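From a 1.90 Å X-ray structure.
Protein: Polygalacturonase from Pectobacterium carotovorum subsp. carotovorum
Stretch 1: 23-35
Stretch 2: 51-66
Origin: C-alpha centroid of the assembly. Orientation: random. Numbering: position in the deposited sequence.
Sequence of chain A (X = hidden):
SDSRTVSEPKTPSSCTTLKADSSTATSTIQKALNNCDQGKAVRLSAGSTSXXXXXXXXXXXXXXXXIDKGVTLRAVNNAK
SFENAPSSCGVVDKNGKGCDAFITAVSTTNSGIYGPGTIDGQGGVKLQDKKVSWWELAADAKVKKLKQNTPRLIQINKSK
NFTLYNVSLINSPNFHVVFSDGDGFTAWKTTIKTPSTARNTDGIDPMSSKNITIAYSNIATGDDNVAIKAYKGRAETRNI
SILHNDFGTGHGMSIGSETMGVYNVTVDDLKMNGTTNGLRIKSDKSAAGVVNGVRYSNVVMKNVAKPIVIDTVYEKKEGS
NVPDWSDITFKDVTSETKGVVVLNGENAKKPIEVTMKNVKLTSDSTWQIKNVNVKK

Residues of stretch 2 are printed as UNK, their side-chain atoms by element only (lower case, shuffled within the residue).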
# COMPACT_ATOMS: atom_id res chain seq x y z
N SER A 23 1.13 -8.34 -29.64
CA SER A 23 1.33 -6.92 -29.89
C SER A 23 1.22 -6.07 -28.63
O SER A 23 0.74 -6.54 -27.60
CB SER A 23 0.27 -6.43 -30.90
OG SER A 23 -1.00 -6.35 -30.25
N THR A 24 1.65 -4.81 -28.70
CA THR A 24 1.51 -3.88 -27.58
C THR A 24 0.03 -3.55 -27.42
O THR A 24 -0.63 -3.22 -28.40
CB THR A 24 2.35 -2.62 -27.81
OG1 THR A 24 3.74 -2.98 -27.69
CG2 THR A 24 2.04 -1.51 -26.82
N ALA A 25 -0.51 -3.68 -26.21
CA ALA A 25 -1.93 -3.49 -25.97
C ALA A 25 -2.39 -2.15 -25.43
O ALA A 25 -3.61 -1.97 -25.30
CB ALA A 25 -2.37 -4.58 -24.98
N THR A 26 -1.51 -1.22 -25.12
CA THR A 26 -1.92 0.04 -24.50
C THR A 26 -3.13 0.71 -25.12
O THR A 26 -4.14 0.94 -24.44
CB THR A 26 -0.74 1.04 -24.48
OG1 THR A 26 0.45 0.30 -24.18
CG2 THR A 26 -0.97 2.12 -23.44
N SER A 27 -3.05 1.09 -26.40
CA SER A 27 -4.15 1.82 -27.02
C SER A 27 -5.38 0.96 -27.23
O SER A 27 -6.49 1.49 -27.17
CB SER A 27 -3.69 2.49 -28.32
OG SER A 27 -3.09 1.51 -29.17
N THR A 28 -5.22 -0.35 -27.43
CA THR A 28 -6.37 -1.24 -27.57
C THR A 28 -7.16 -1.28 -26.26
O THR A 28 -8.39 -1.17 -26.27
CB THR A 28 -5.99 -2.65 -28.02
OG1 THR A 28 -5.21 -3.31 -27.02
CG2 THR A 28 -5.18 -2.60 -29.30
N ILE A 29 -6.47 -1.39 -25.13
CA ILE A 29 -7.15 -1.39 -23.83
C ILE A 29 -7.75 -0.02 -23.52
O ILE A 29 -8.90 0.08 -23.08
CB ILE A 29 -6.19 -1.83 -22.71
CG1 ILE A 29 -5.71 -3.27 -22.93
CG2 ILE A 29 -6.88 -1.73 -21.35
CD1 ILE A 29 -4.61 -3.72 -22.00
N GLN A 30 -7.01 1.06 -23.75
CA GLN A 30 -7.49 2.41 -23.48
C GLN A 30 -8.76 2.73 -24.28
O GLN A 30 -9.72 3.26 -23.74
CB GLN A 30 -6.44 3.49 -23.73
CG GLN A 30 -6.80 4.84 -23.12
CD GLN A 30 -6.97 4.74 -21.61
OE1 GLN A 30 -5.98 4.49 -20.91
NE2 GLN A 30 -8.20 4.91 -21.12
N LYS A 31 -8.76 2.38 -25.56
CA LYS A 31 -9.92 2.59 -26.41
C LYS A 31 -11.15 1.87 -25.86
O LYS A 31 -12.23 2.45 -25.77
CB LYS A 31 -9.63 2.11 -27.85
CG LYS A 31 -10.81 2.33 -28.79
CD LYS A 31 -10.43 2.01 -30.23
CE LYS A 31 -11.60 2.29 -31.17
NZ LYS A 31 -11.31 1.82 -32.56
N ALA A 32 -10.99 0.63 -25.43
CA ALA A 32 -12.06 -0.15 -24.83
C ALA A 32 -12.53 0.48 -23.53
O ALA A 32 -13.73 0.54 -23.27
CB ALA A 32 -11.60 -1.58 -24.57
N LEU A 33 -11.61 0.96 -22.70
CA LEU A 33 -11.97 1.62 -21.45
C LEU A 33 -12.74 2.91 -21.71
O LEU A 33 -13.70 3.23 -21.00
CB LEU A 33 -10.72 1.97 -20.62
CG LEU A 33 -10.01 0.80 -19.94
CD1 LEU A 33 -8.63 1.24 -19.45
CD2 LEU A 33 -10.85 0.27 -18.78
N ASN A 34 -12.38 3.64 -22.76
CA ASN A 34 -13.04 4.89 -23.12
C ASN A 34 -14.43 4.74 -23.72
O ASN A 34 -15.06 5.78 -23.99
CB ASN A 34 -12.17 5.72 -24.07
CG ASN A 34 -10.90 6.21 -23.42
OD1 ASN A 34 -10.73 6.16 -22.20
ND2 ASN A 34 -9.97 6.70 -24.25
N ASN A 35 -14.94 3.54 -23.98
CA ASN A 35 -16.28 3.37 -24.52
C ASN A 35 -17.02 2.27 -23.77
O ASN A 35 -17.83 1.53 -24.33
CB ASN A 35 -16.23 3.08 -26.03
CG ASN A 35 -17.59 3.23 -26.68
OD1 ASN A 35 -18.43 4.01 -26.21
ND2 ASN A 35 -17.84 2.49 -27.75
N UNK A 51 -0.95 -12.73 -22.09
CA UNK A 51 -0.30 -11.55 -21.53
C UNK A 51 -0.62 -10.29 -22.33
O UNK A 51 -0.38 -10.23 -23.54
c UNK A 51 1.92 -10.47 -20.92
c UNK A 51 1.24 -11.72 -21.49
c UNK A 51 1.67 -12.93 -20.68
N UNK A 52 -1.18 -9.29 -21.67
CA UNK A 52 -1.42 -7.98 -22.25
C UNK A 52 -0.25 -7.08 -21.84
O UNK A 52 -0.10 -6.80 -20.65
c UNK A 52 -2.74 -7.36 -21.79
c UNK A 52 -4.59 -9.06 -21.71
c UNK A 52 -4.55 -7.52 -23.52
c UNK A 52 -5.70 -8.10 -24.05
c UNK A 52 -6.29 -9.15 -23.39
c UNK A 52 -5.73 -9.64 -22.22
c UNK A 52 -3.98 -8.00 -22.35
N UNK A 53 0.57 -6.69 -22.80
CA UNK A 53 1.74 -5.84 -22.52
C UNK A 53 1.34 -4.39 -22.77
O UNK A 53 0.91 -4.05 -23.88
c UNK A 53 4.62 -6.43 -21.56
c UNK A 53 5.33 -6.53 -23.95
c UNK A 53 4.32 -5.94 -22.97
c UNK A 53 2.90 -6.27 -23.41
N UNK A 54 1.42 -3.55 -21.74
CA UNK A 54 0.93 -2.18 -21.87
C UNK A 54 1.72 -1.15 -21.07
O UNK A 54 2.40 -1.46 -20.10
c UNK A 54 -0.53 -2.17 -21.36
o UNK A 54 -1.08 -0.88 -21.26
N UNK A 55 1.57 0.10 -21.48
CA UNK A 55 2.11 1.25 -20.76
C UNK A 55 0.95 1.83 -19.94
O UNK A 55 -0.08 1.18 -19.75
N UNK A 56 1.11 3.05 -19.45
CA UNK A 56 0.11 3.70 -18.63
C UNK A 56 -1.30 3.66 -19.18
O UNK A 56 -1.53 3.95 -20.35
c UNK A 56 0.60 5.15 -18.55
c UNK A 56 2.33 3.88 -19.60
c UNK A 56 2.08 5.03 -18.65
N UNK A 57 -2.25 3.34 -18.31
CA UNK A 57 -3.65 3.29 -18.63
C UNK A 57 -4.42 4.22 -17.68
O UNK A 57 -4.03 4.39 -16.53
c UNK A 57 -3.60 0.77 -19.35
c UNK A 57 -3.99 0.97 -20.81
c UNK A 57 -4.01 -0.62 -18.88
c UNK A 57 -4.21 1.86 -18.48
N UNK A 58 -5.51 4.78 -18.18
CA UNK A 58 -6.38 5.63 -17.37
C UNK A 58 -7.75 4.97 -17.22
O UNK A 58 -8.41 4.58 -18.20
c UNK A 58 -6.56 7.01 -18.00
o UNK A 58 -7.43 7.82 -17.23
N UNK A 59 -8.20 4.83 -15.98
CA UNK A 59 -9.49 4.22 -15.69
C UNK A 59 -10.57 5.27 -15.50
O UNK A 59 -10.54 6.02 -14.53
c UNK A 59 -10.46 2.43 -14.05
c UNK A 59 -9.32 3.37 -14.43
c UNK A 59 -10.85 1.55 -15.23
c UNK A 59 -10.07 1.59 -12.84
N UNK A 60 -11.55 5.34 -16.41
CA UNK A 60 -12.62 6.31 -16.34
C UNK A 60 -13.58 6.05 -15.19
O UNK A 60 -13.68 4.94 -14.66
c UNK A 60 -11.66 4.51 -17.63
c UNK A 60 -12.38 5.47 -18.57
c UNK A 60 -13.34 6.21 -17.69
N UNK A 61 -14.28 7.09 -14.76
CA UNK A 61 -15.23 7.01 -13.66
C UNK A 61 -16.36 6.04 -13.98
O UNK A 61 -16.93 6.11 -15.07
o UNK A 61 -16.69 8.29 -12.22
c UNK A 61 -15.86 8.38 -13.38
N UNK A 62 -16.69 5.16 -13.05
CA UNK A 62 -17.77 4.20 -13.22
C UNK A 62 -17.40 2.98 -14.05
O UNK A 62 -18.23 2.09 -14.27
N UNK A 63 -16.20 2.94 -14.58
CA UNK A 63 -15.68 1.86 -15.42
C UNK A 63 -14.67 1.03 -14.65
O UNK A 63 -13.95 1.51 -13.77
c UNK A 63 -16.09 3.24 -17.49
c UNK A 63 -14.42 1.38 -17.58
c UNK A 63 -15.05 2.44 -16.70
N UNK A 64 -14.61 -0.28 -14.95
CA UNK A 64 -13.71 -1.18 -14.25
C UNK A 64 -12.87 -2.01 -15.21
O UNK A 64 -13.10 -2.04 -16.42
o UNK A 64 -15.23 -1.45 -12.34
c UNK A 64 -14.52 -2.13 -13.36
N UNK A 65 -11.89 -2.70 -14.64
CA UNK A 65 -11.03 -3.61 -15.38
C UNK A 65 -11.24 -5.00 -14.77
O UNK A 65 -11.26 -5.14 -13.55
c UNK A 65 -8.76 -2.75 -16.44
c UNK A 65 -9.55 -3.28 -15.26
c UNK A 65 -9.03 -3.49 -17.75
c UNK A 65 -7.26 -2.78 -16.12
N UNK A 66 -11.37 -5.99 -15.63
CA UNK A 66 -11.56 -7.38 -15.22
C UNK A 66 -10.51 -8.24 -15.91
O UNK A 66 -10.40 -8.19 -17.14
c UNK A 66 -14.68 -9.65 -15.96
c UNK A 66 -13.24 -9.35 -15.53
c UNK A 66 -12.97 -7.84 -15.61
c UNK A 66 -12.98 -9.86 -14.12
O HOH W 1 -0.05 -7.62 -25.37
O HOH W 2 -3.49 5.02 -21.97

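Position 51 carries three carbons, one bearing the other two, and its side chain stays clear of stretch 1. The fork directly at CB makes it Val 51.

Position 52 has one carbon followed by a ring of six carbons. The ring edge meets CB of Ala 25, and CD1 of Ile 29 lies nearby. It is Phe 52; its CD2 is 3.9 Å from Ala 25 CB.

Position 53 has four carbons, forked at the second. Its backbone O accepts a hydrogen bond from Ala 25 N at 2.8 Å. The fork gives Leu 53.

Position 54 has one carbon and one oxygen, beside Thr 26. It is Ser 54, whose OG donates to the O of position 55.

Position 55 has no side-chain atoms. Its N donates to Thr 26 OG1 at 2.9 Å. It is Gly 55; a CB here would clash with the ring of position 56.

Position 56 has three carbons closing a ring onto its own N. That is Pro 56.

Position 57 has four carbons, forked at the second, with the end reaching Thr 26 and Ile 29. It is Leu 57, with CD1 3.9 Å from Ile 29 CG2.

Position 58 has one carbon and one oxygen, and its backbone meets Gln 30. It is Ser 58.

Position 59 has four carbons, forked at the second, and its end approaches Leu 33. It is Leu 59.

Position 60 has three carbons in a ring onto N, packed against Leu 33. It is Pro 60, which opens a type II turn ending at position 63.

Position 61, one carbon and one oxygen, out of reach: Ser 61.

Position 62 has no side-chain atoms. It is Gly 62, and its positive phi favours glycine.

Position 63 has one carbon carrying two more, directed toward Leu 33. It is Val 63.

Position 64, one carbon and one oxygen, pointing away: Ser 64.

Position 65 has four carbons, forked at the second, with its end near Leu 33. It is Leu 65.

Position 66, the same four-carbon fork, out of reach: Leu 66.

The helix lies across strand 51-54 at 94°. Ala 25, Ile 29 and Leu 33 point toward stretch 2, and Leu 33 fits among Leu 59, Pro 60, Val 63 and Leu 65. Gln 30 reads the backbone of Ser 58 twice: OE1 accepts from N at 2.8 Å, and NE2 donates to O at 2.9 Å.

Stretch 2 (51-66) VFLSGPLSLPSGVSLL
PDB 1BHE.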